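Local structure of protection of telomeres protein poz1 (Schizosaccharomyces pombe, 5WE0) at residues Leu11-Ile19 / Lys51-Ala59; Leu103-Met114 / Tyr219-Phe230. The protein binds telomeric DNA and negatively regulates telomerase and telomere length in fission yeast. All blocks are in the same frame, centred on the assembly; numbering follows the deposited sequence.

Interaction 1 of 2, residues Leu11-Ile19 / Lys51-Ala59; sequences LNTLETFFI and KMPIFMDIA
Phe55 carries this contact. Its ring sits as a knob in a hole formed by Leu11, Leu14, Glu15 and Phe18 of helix 2-18. Glu15 lays its CG over one face of the ring, a CH-pi contact with CG 3.5 Å from the Phe55 centroid and 22° off the ring normal. On the opposite face lies Met56 CG, also toward the rim, so a methylene flanks the ring on each side. At the edge of the Phe55 ring, near its plane, Phe18 CB lies 4.0 Å from Phe55 CD1. Phe55 CG stands between its own backbone N and carbonyl carbon (chi1 81°), and this rotation sends the ring across to the other helix. Cutting Phe55 back to an alanine removes the ring, which would probably leave a gap between the helices and the Glu15 CG without the face it rests on. Ile19 crosses the base of the knob, with CD1 3.9 Å from Phe55 CB.

Beside the knob, the bent chain of Met56 brings SD to the edge of the Phe18 ring, 3.7 Å from CE2, a Met-aromatic contact. Met56 SD also lies 3.7 Å from Leu14 CD1. Ala59 CB packs against Phe18 CD2 at 3.7 Å. At the other end, Leu11 CD1 and Pro53 CG meet tip to tip, 3.7 Å apart; Pro53 is the N-cap residue of helix 54-64.

Farther out, Leu11 and Leu14 also pack on helix 31-43. The chain of another protein adds aromatic packing on Phe18, Leu11 and Pro53. No hydrogen bond joins the two segments. The axes of the segments 11-18 and 54-59 are 10.3 Å apart and cross at 42°. This is apolar knob-into-hole packing of two helices in an all-helical fold.

Interaction 2 of 2, residues Leu103-Met114 / Tyr219-Phe230; sequences LENIELERQNCM and YIQCTKLQLEVF
Tyr219 and Glu107 begin the polar part of this contact. The Tyr219 hydroxyl donates to Glu107 OE1 at 2.7 Å, using the anti lone pair of that oxygen. Arg110, one helical turn on, grips Glu107 side-on, with NE on OE1 at 2.8 Å and NH2 on OE2 at 2.7 Å. Gln111 NE2 also reaches OE2, from the same face as Arg110 NH2. Four bonds thus fix the buried carboxylate. These donors, two of them from a guanidinium, probably keep the Glu107 carboxylate ionised. Arg110 NH1 crosses to Gln226 OE1 at 2.9 Å, fairly straight (160°), and meets a lone pair in the carbonyl plane. A bend at chi3 (63°) lets Arg110 serve Glu107 and Gln226 together. Asn134 of helix 130-157 is a further partner of NH1.

Apolar contacts flank this network. The Tyr219 ring is a knob among Leu103, Ile106, Glu107 and Arg110. Leu103 CD1 lies 3.9 Å from Tyr219 CE2, and Ile106 CG2 lies 3.9 Å from Thr223 CG2. Near the C-terminal end of both segments, Leu227 CD2 packs on Cys113 CB at 3.7 Å.

Sulfur contacts close that end. Met114 SD approaches the Phe230 ring obliquely, 3.8 Å from CD2, as a Met-aromatic contact. Cys113 SG forms a disulfide with Cys231, which ties helix 93-115 covalently to the residue just past the end of helix 209-230. The two segments run roughly parallel, at 36°, with knob-into-hole packing around a buried polar network, inside a helical bundle.

In the fold
Both contacts are buried pairings of helices, and both have an aromatic knob, but their chemistry differs. Interaction 1 is apolar, with no hydrogen bond across it. The chain of another protein is within reach of seven of its residues, but of only three of interaction 2. Interaction 2 buries more surface and adds charged and hydrogen-bonded groups and a disulfide. It joins helices 93-115 and 209-230, which are distant in sequence, whereas interaction 1 joins helices 2-18 and 54-64. Helices 54-64 and 93-115 follow each other in the chain and link the two contacts. Lys51 NZ forms a salt bridge to Glu109 OE1 at 2.6 Å. Ile54 and Asp57 pack on Ile106, and Ile58 on Ile220.

Interaction 1 of 2, residues Leu11-Ile19 / Lys51-Ala59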
# COMPACT_ATOMS: atom_id res chain seq x y z
N LEU A 11 19.62 -2.85 5.78
CA LEU A 11 18.23 -3.19 6.14
C LEU A 11 17.98 -3.05 7.63
O LEU A 11 16.95 -2.50 8.05
CB LEU A 11 17.90 -4.62 5.68
CG LEU A 11 17.38 -4.77 4.24
CD1 LEU A 11 17.02 -6.20 3.91
CD2 LEU A 11 16.20 -3.84 3.99
N ASN A 12 18.93 -3.52 8.46
CA ASN A 12 18.78 -3.39 9.91
C ASN A 12 18.75 -1.93 10.34
O ASN A 12 18.00 -1.56 11.25
CB ASN A 12 19.92 -4.13 10.63
CG ASN A 12 19.86 -5.61 10.39
OD1 ASN A 12 20.86 -6.24 10.02
ND2 ASN A 12 18.68 -6.19 10.58
N THR A 13 19.55 -1.08 9.71
CA THR A 13 19.47 0.34 10.00
C THR A 13 18.10 0.92 9.62
O THR A 13 17.53 1.73 10.37
CB THR A 13 20.60 1.10 9.30
OG1 THR A 13 21.85 0.71 9.90
CG2 THR A 13 20.40 2.62 9.40
N LEU A 14 17.58 0.56 8.44
CA LEU A 14 16.27 1.08 8.04
C LEU A 14 15.18 0.67 9.03
O LEU A 14 14.26 1.46 9.32
CB LEU A 14 15.91 0.64 6.62
CG LEU A 14 16.43 1.56 5.50
CD1 LEU A 14 15.94 1.06 4.14
CD2 LEU A 14 16.03 3.02 5.72
N GLU A 15 15.29 -0.56 9.58
CA GLU A 15 14.32 -1.03 10.57
C GLU A 15 14.17 -0.06 11.72
O GLU A 15 13.05 0.23 12.16
CB GLU A 15 14.78 -2.37 11.15
CG GLU A 15 14.55 -3.57 10.30
CD GLU A 15 14.41 -4.83 11.14
OE1 GLU A 15 13.98 -4.72 12.32
OE2 GLU A 15 14.71 -5.94 10.63
N THR A 16 15.29 0.46 12.23
CA THR A 16 15.22 1.38 13.35
C THR A 16 14.66 2.72 12.95
O THR A 16 14.27 3.51 13.83
CB THR A 16 16.60 1.55 14.01
OG1 THR A 16 17.36 2.56 13.32
CG2 THR A 16 17.37 0.21 14.05
N PHE A 17 14.65 3.05 11.66
CA PHE A 17 13.97 4.26 11.24
C PHE A 17 12.52 3.99 10.85
O PHE A 17 11.66 4.87 11.02
CB PHE A 17 14.70 4.93 10.06
CG PHE A 17 15.97 5.66 10.44
CD1 PHE A 17 17.18 4.99 10.51
CD2 PHE A 17 15.94 7.00 10.78
CE1 PHE A 17 18.35 5.64 10.88
CE2 PHE A 17 17.11 7.67 11.16
CZ PHE A 17 18.32 6.98 11.20
N PHE A 18 12.23 2.81 10.33
CA PHE A 18 10.93 2.59 9.69
C PHE A 18 9.87 2.05 10.65
O PHE A 18 8.71 2.46 10.56
CB PHE A 18 11.07 1.63 8.50
CG PHE A 18 11.52 2.30 7.24
CD1 PHE A 18 11.75 3.68 7.22
CD2 PHE A 18 11.69 1.57 6.06
CE1 PHE A 18 12.16 4.32 6.05
CE2 PHE A 18 12.09 2.21 4.88
CZ PHE A 18 12.33 3.58 4.87
N ILE A 19 10.24 1.15 11.55
CA ILE A 19 9.25 0.48 12.38
C ILE A 19 8.74 1.44 13.45
O ILE A 19 9.52 2.02 14.21
CB ILE A 19 9.83 -0.81 12.99
CG1 ILE A 19 10.15 -1.79 11.86
CG2 ILE A 19 8.85 -1.43 13.95
CD1 ILE A 19 10.59 -3.16 12.30
N LYS A 51 14.02 -11.16 -1.18
CA LYS A 51 12.67 -10.83 -0.77
C LYS A 51 12.66 -9.52 0.01
O LYS A 51 13.53 -9.28 0.87
CB LYS A 51 12.07 -11.97 0.07
CG LYS A 51 10.61 -11.78 0.46
CD LYS A 51 10.13 -12.83 1.47
CE LYS A 51 9.79 -12.19 2.83
NZ LYS A 51 8.50 -11.41 2.83
N MET A 52 11.70 -8.67 -0.29
CA MET A 52 11.52 -7.44 0.45
C MET A 52 11.00 -7.78 1.85
O MET A 52 9.96 -8.44 1.96
CB MET A 52 10.53 -6.53 -0.29
CG MET A 52 10.21 -5.23 0.41
SD MET A 52 11.56 -4.03 0.38
CE MET A 52 11.82 -3.81 -1.39
N PRO A 53 11.69 -7.38 2.92
CA PRO A 53 11.15 -7.61 4.27
C PRO A 53 9.81 -6.90 4.44
O PRO A 53 9.58 -5.83 3.89
CB PRO A 53 12.22 -7.01 5.20
CG PRO A 53 13.46 -6.90 4.38
CD PRO A 53 13.00 -6.71 2.95
N ILE A 54 8.92 -7.50 5.23
CA ILE A 54 7.57 -6.97 5.30
C ILE A 54 7.54 -5.58 5.94
O ILE A 54 6.68 -4.75 5.59
CB ILE A 54 6.66 -7.98 6.03
CG1 ILE A 54 5.24 -7.87 5.51
CG2 ILE A 54 6.68 -7.76 7.53
CD1 ILE A 54 5.17 -8.20 3.99
N PHE A 55 8.49 -5.28 6.84
CA PHE A 55 8.49 -3.95 7.47
C PHE A 55 8.72 -2.86 6.42
O PHE A 55 8.23 -1.74 6.58
CB PHE A 55 9.54 -3.87 8.59
CG PHE A 55 10.96 -3.63 8.10
CD1 PHE A 55 11.43 -2.32 7.91
CD2 PHE A 55 11.82 -4.69 7.86
CE1 PHE A 55 12.75 -2.09 7.45
CE2 PHE A 55 13.14 -4.48 7.40
CZ PHE A 55 13.59 -3.17 7.18
N MET A 56 9.42 -3.18 5.33
CA MET A 56 9.65 -2.20 4.27
C MET A 56 8.38 -1.92 3.47
O MET A 56 8.08 -0.75 3.18
CB MET A 56 10.76 -2.68 3.32
CG MET A 56 12.13 -2.83 3.99
SD MET A 56 13.03 -1.26 3.92
CE MET A 56 13.58 -1.25 2.20
N ASP A 57 7.63 -2.96 3.08
CA ASP A 57 6.35 -2.76 2.41
C ASP A 57 5.38 -1.95 3.27
O ASP A 57 4.66 -1.09 2.76
CB ASP A 57 5.72 -4.09 2.02
CG ASP A 57 6.36 -4.71 0.78
OD1 ASP A 57 6.97 -3.96 -0.02
OD2 ASP A 57 6.23 -5.93 0.58
N ILE A 58 5.35 -2.24 4.58
CA ILE A 58 4.44 -1.53 5.48
C ILE A 58 4.79 -0.06 5.54
O ILE A 58 3.91 0.81 5.52
CB ILE A 58 4.46 -2.18 6.89
CG1 ILE A 58 3.74 -3.53 6.87
CG2 ILE A 58 3.85 -1.26 7.93
CD1 ILE A 58 3.91 -4.31 8.15
N ALA A 59 6.09 0.25 5.66
CA ALA A 59 6.53 1.63 5.69
C ALA A 59 6.20 2.33 4.38
O ALA A 59 5.74 3.48 4.38
CB ALA A 59 8.03 1.70 5.98

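Interaction 2 of 2, residues Leu103-Met114 / Tyr219-Phe230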
# COMPACT_ATOMS: atom_id res chain seq x y z
N LEU A 103 0.80 -4.05 -0.98
CA LEU A 103 -0.25 -4.33 -0.01
C LEU A 103 -0.63 -5.80 -0.05
O LEU A 103 -0.87 -6.43 0.99
CB LEU A 103 -1.46 -3.46 -0.31
CG LEU A 103 -2.47 -3.40 0.83
CD1 LEU A 103 -1.85 -2.72 2.05
CD2 LEU A 103 -3.72 -2.66 0.34
N GLU A 104 -0.67 -6.36 -1.24
CA GLU A 104 -0.98 -7.77 -1.38
C GLU A 104 0.12 -8.66 -0.79
O GLU A 104 -0.18 -9.68 -0.17
CB GLU A 104 -1.22 -8.07 -2.86
CG GLU A 104 -1.61 -9.47 -3.19
CD GLU A 104 -1.97 -9.58 -4.65
OE1 GLU A 104 -1.03 -9.55 -5.48
OE2 GLU A 104 -3.18 -9.70 -4.96
N ASN A 105 1.41 -8.29 -0.96
CA ASN A 105 2.48 -9.04 -0.30
C ASN A 105 2.30 -9.02 1.21
O ASN A 105 2.44 -10.06 1.87
CB ASN A 105 3.86 -8.47 -0.65
CG ASN A 105 4.20 -8.58 -2.14
OD1 ASN A 105 3.57 -9.32 -2.89
ND2 ASN A 105 5.19 -7.78 -2.56
N ILE A 106 1.95 -7.86 1.78
CA ILE A 106 1.71 -7.77 3.22
C ILE A 106 0.61 -8.73 3.62
O ILE A 106 0.75 -9.50 4.58
CB ILE A 106 1.36 -6.32 3.62
CG1 ILE A 106 2.53 -5.38 3.39
CG2 ILE A 106 0.90 -6.27 5.05
CD1 ILE A 106 2.11 -3.89 3.41
N GLU A 107 -0.51 -8.69 2.90
CA GLU A 107 -1.64 -9.52 3.26
C GLU A 107 -1.28 -11.00 3.13
O GLU A 107 -1.71 -11.83 3.95
CB GLU A 107 -2.86 -9.18 2.39
CG GLU A 107 -4.07 -10.12 2.52
CD GLU A 107 -4.67 -10.18 3.93
OE1 GLU A 107 -4.28 -9.38 4.81
OE2 GLU A 107 -5.58 -11.02 4.15
N LEU A 108 -0.50 -11.33 2.11
CA LEU A 108 -0.08 -12.70 1.88
C LEU A 108 0.71 -13.19 3.09
O LEU A 108 0.46 -14.27 3.62
CB LEU A 108 0.77 -12.81 0.62
CG LEU A 108 0.03 -13.19 -0.67
CD1 LEU A 108 1.01 -13.42 -1.80
CD2 LEU A 108 -0.84 -14.42 -0.44
N GLU A 109 1.66 -12.37 3.52
CA GLU A 109 2.49 -12.69 4.68
C GLU A 109 1.68 -12.73 5.98
O GLU A 109 1.94 -13.58 6.85
CB GLU A 109 3.62 -11.67 4.81
CG GLU A 109 4.65 -11.97 5.89
CD GLU A 109 6.07 -11.88 5.38
OE1 GLU A 109 6.28 -11.96 4.15
OE2 GLU A 109 6.98 -11.68 6.23
N ARG A 110 0.74 -11.80 6.17
CA ARG A 110 -0.12 -11.88 7.34
C ARG A 110 -0.89 -13.20 7.36
O ARG A 110 -0.99 -13.85 8.41
CB ARG A 110 -1.09 -10.71 7.38
CG ARG A 110 -1.92 -10.64 8.63
CD ARG A 110 -3.17 -9.83 8.39
NE ARG A 110 -4.00 -10.48 7.38
CZ ARG A 110 -4.76 -11.55 7.61
NH1 ARG A 110 -4.80 -12.10 8.82
NH2 ARG A 110 -5.48 -12.09 6.63
N GLN A 111 -1.44 -13.59 6.21
CA GLN A 111 -2.19 -14.84 6.15
C GLN A 111 -1.33 -16.04 6.55
O GLN A 111 -1.80 -16.92 7.28
CB GLN A 111 -2.79 -15.04 4.77
CG GLN A 111 -4.02 -14.20 4.54
CD GLN A 111 -4.68 -14.48 3.20
OE1 GLN A 111 -4.47 -15.54 2.60
NE2 GLN A 111 -5.45 -13.52 2.71
N ASN A 112 -0.10 -16.13 6.04
CA ASN A 112 0.78 -17.23 6.45
C ASN A 112 1.05 -17.21 7.94
O ASN A 112 1.02 -18.26 8.59
CB ASN A 112 2.10 -17.21 5.70
CG ASN A 112 2.03 -17.94 4.39
OD1 ASN A 112 1.02 -17.89 3.69
ND2 ASN A 112 3.08 -18.71 4.10
N CYS A 113 1.31 -16.04 8.52
CA CYS A 113 1.49 -15.97 9.96
C CYS A 113 0.31 -16.60 10.70
O CYS A 113 0.52 -17.34 11.67
CB CYS A 113 1.68 -14.52 10.40
SG CYS A 113 1.91 -14.34 12.18
N MET A 114 -0.92 -16.31 10.29
CA MET A 114 -2.05 -16.83 11.05
C MET A 114 -2.16 -18.35 10.93
O MET A 114 -2.62 -19.01 11.87
CB MET A 114 -3.33 -16.13 10.61
CG MET A 114 -3.37 -14.69 11.11
SD MET A 114 -3.13 -14.45 12.89
CE MET A 114 -4.81 -14.02 13.41
N TYR A 219 -6.09 -1.42 8.95
CA TYR A 219 -5.55 -2.65 8.39
C TYR A 219 -4.08 -2.81 8.74
O TYR A 219 -3.62 -3.91 9.08
CB TYR A 219 -5.72 -2.69 6.86
CG TYR A 219 -4.99 -3.88 6.30
CD1 TYR A 219 -5.48 -5.18 6.51
CD2 TYR A 219 -3.78 -3.72 5.65
CE1 TYR A 219 -4.77 -6.28 6.04
CE2 TYR A 219 -3.07 -4.79 5.18
CZ TYR A 219 -3.56 -6.07 5.38
OH TYR A 219 -2.82 -7.13 4.92
N ILE A 220 -3.30 -1.74 8.62
CA ILE A 220 -1.87 -1.81 8.91
C ILE A 220 -1.64 -2.10 10.38
O ILE A 220 -0.77 -2.90 10.74
CB ILE A 220 -1.17 -0.51 8.46
CG1 ILE A 220 -1.21 -0.38 6.91
CG2 ILE A 220 0.27 -0.46 8.99
CD1 ILE A 220 -0.42 -1.49 6.15
N GLN A 221 -2.40 -1.45 11.26
CA GLN A 221 -2.23 -1.65 12.70
C GLN A 221 -2.66 -3.05 13.13
O GLN A 221 -2.02 -3.69 13.98
CB GLN A 221 -3.02 -0.58 13.47
CG GLN A 221 -2.47 0.87 13.32
CD GLN A 221 -0.97 1.00 13.72
OE1 GLN A 221 -0.08 1.02 12.86
NE2 GLN A 221 -0.71 1.08 15.03
N CYS A 222 -3.77 -3.54 12.56
CA CYS A 222 -4.23 -4.90 12.80
C CYS A 222 -3.16 -5.90 12.38
O CYS A 222 -2.81 -6.81 13.15
CB CYS A 222 -5.52 -5.14 12.02
SG CYS A 222 -6.32 -6.76 12.32
N THR A 223 -2.60 -5.71 11.19
CA THR A 223 -1.56 -6.60 10.68
C THR A 223 -0.33 -6.57 11.57
O THR A 223 0.21 -7.63 11.92
CB THR A 223 -1.19 -6.19 9.25
OG1 THR A 223 -2.33 -6.32 8.40
CG2 THR A 223 -0.10 -7.08 8.70
N LYS A 224 0.12 -5.37 11.97
CA LYS A 224 1.28 -5.24 12.86
C LYS A 224 1.07 -5.99 14.16
O LYS A 224 1.96 -6.69 14.64
CB LYS A 224 1.54 -3.77 13.19
CG LYS A 224 2.24 -2.91 12.15
CD LYS A 224 2.58 -1.55 12.79
CE LYS A 224 2.99 -0.53 11.75
NZ LYS A 224 2.84 0.87 12.23
N LEU A 225 -0.11 -5.83 14.76
CA LEU A 225 -0.41 -6.51 16.01
C LEU A 225 -0.36 -8.03 15.85
O LEU A 225 0.34 -8.70 16.60
CB LEU A 225 -1.78 -6.04 16.54
CG LEU A 225 -2.21 -6.62 17.88
CD1 LEU A 225 -1.27 -6.08 18.91
CD2 LEU A 225 -3.63 -6.24 18.26
N GLN A 226 -1.05 -8.58 14.84
CA GLN A 226 -1.06 -10.04 14.64
C GLN A 226 0.34 -10.59 14.44
O GLN A 226 0.67 -11.68 14.92
CB GLN A 226 -1.89 -10.45 13.41
CG GLN A 226 -3.27 -9.94 13.37
CD GLN A 226 -4.03 -10.28 12.07
OE1 GLN A 226 -3.73 -11.23 11.34
NE2 GLN A 226 -5.00 -9.46 11.77
N LEU A 227 1.15 -9.91 13.63
CA LEU A 227 2.49 -10.40 13.36
C LEU A 227 3.33 -10.44 14.63
O LEU A 227 4.07 -11.40 14.85
CB LEU A 227 3.15 -9.52 12.30
CG LEU A 227 2.54 -9.62 10.90
CD1 LEU A 227 3.18 -8.59 10.00
CD2 LEU A 227 2.70 -11.01 10.30
N GLU A 228 3.19 -9.44 15.50
CA GLU A 228 3.99 -9.41 16.72
C GLU A 228 3.50 -10.46 17.71
O GLU A 228 4.29 -11.24 18.26
CB GLU A 228 3.95 -8.02 17.36
CG GLU A 228 4.68 -7.94 18.70
CD GLU A 228 4.97 -6.51 19.16
OE1 GLU A 228 5.30 -5.65 18.31
OE2 GLU A 228 4.83 -6.25 20.37
N VAL A 229 2.18 -10.52 17.91
CA VAL A 229 1.60 -11.40 18.92
C VAL A 229 1.77 -12.86 18.52
O VAL A 229 2.18 -13.69 19.32
CB VAL A 229 0.12 -11.02 19.15
CG1 VAL A 229 -0.58 -12.03 20.03
CG2 VAL A 229 0.02 -9.62 19.75
N PHE A 230 1.49 -13.20 17.25
CA PHE A 230 1.46 -14.60 16.83
C PHE A 230 2.73 -15.11 16.16
O PHE A 230 2.94 -16.33 16.14
CB PHE A 230 0.28 -14.83 15.87
CG PHE A 230 -1.05 -14.67 16.53
CD1 PHE A 230 -1.52 -15.64 17.41
CD2 PHE A 230 -1.82 -13.54 16.31
CE1 PHE A 230 -2.74 -15.49 18.03
CE2 PHE A 230 -3.04 -13.38 16.93
CZ PHE A 230 -3.50 -14.36 17.80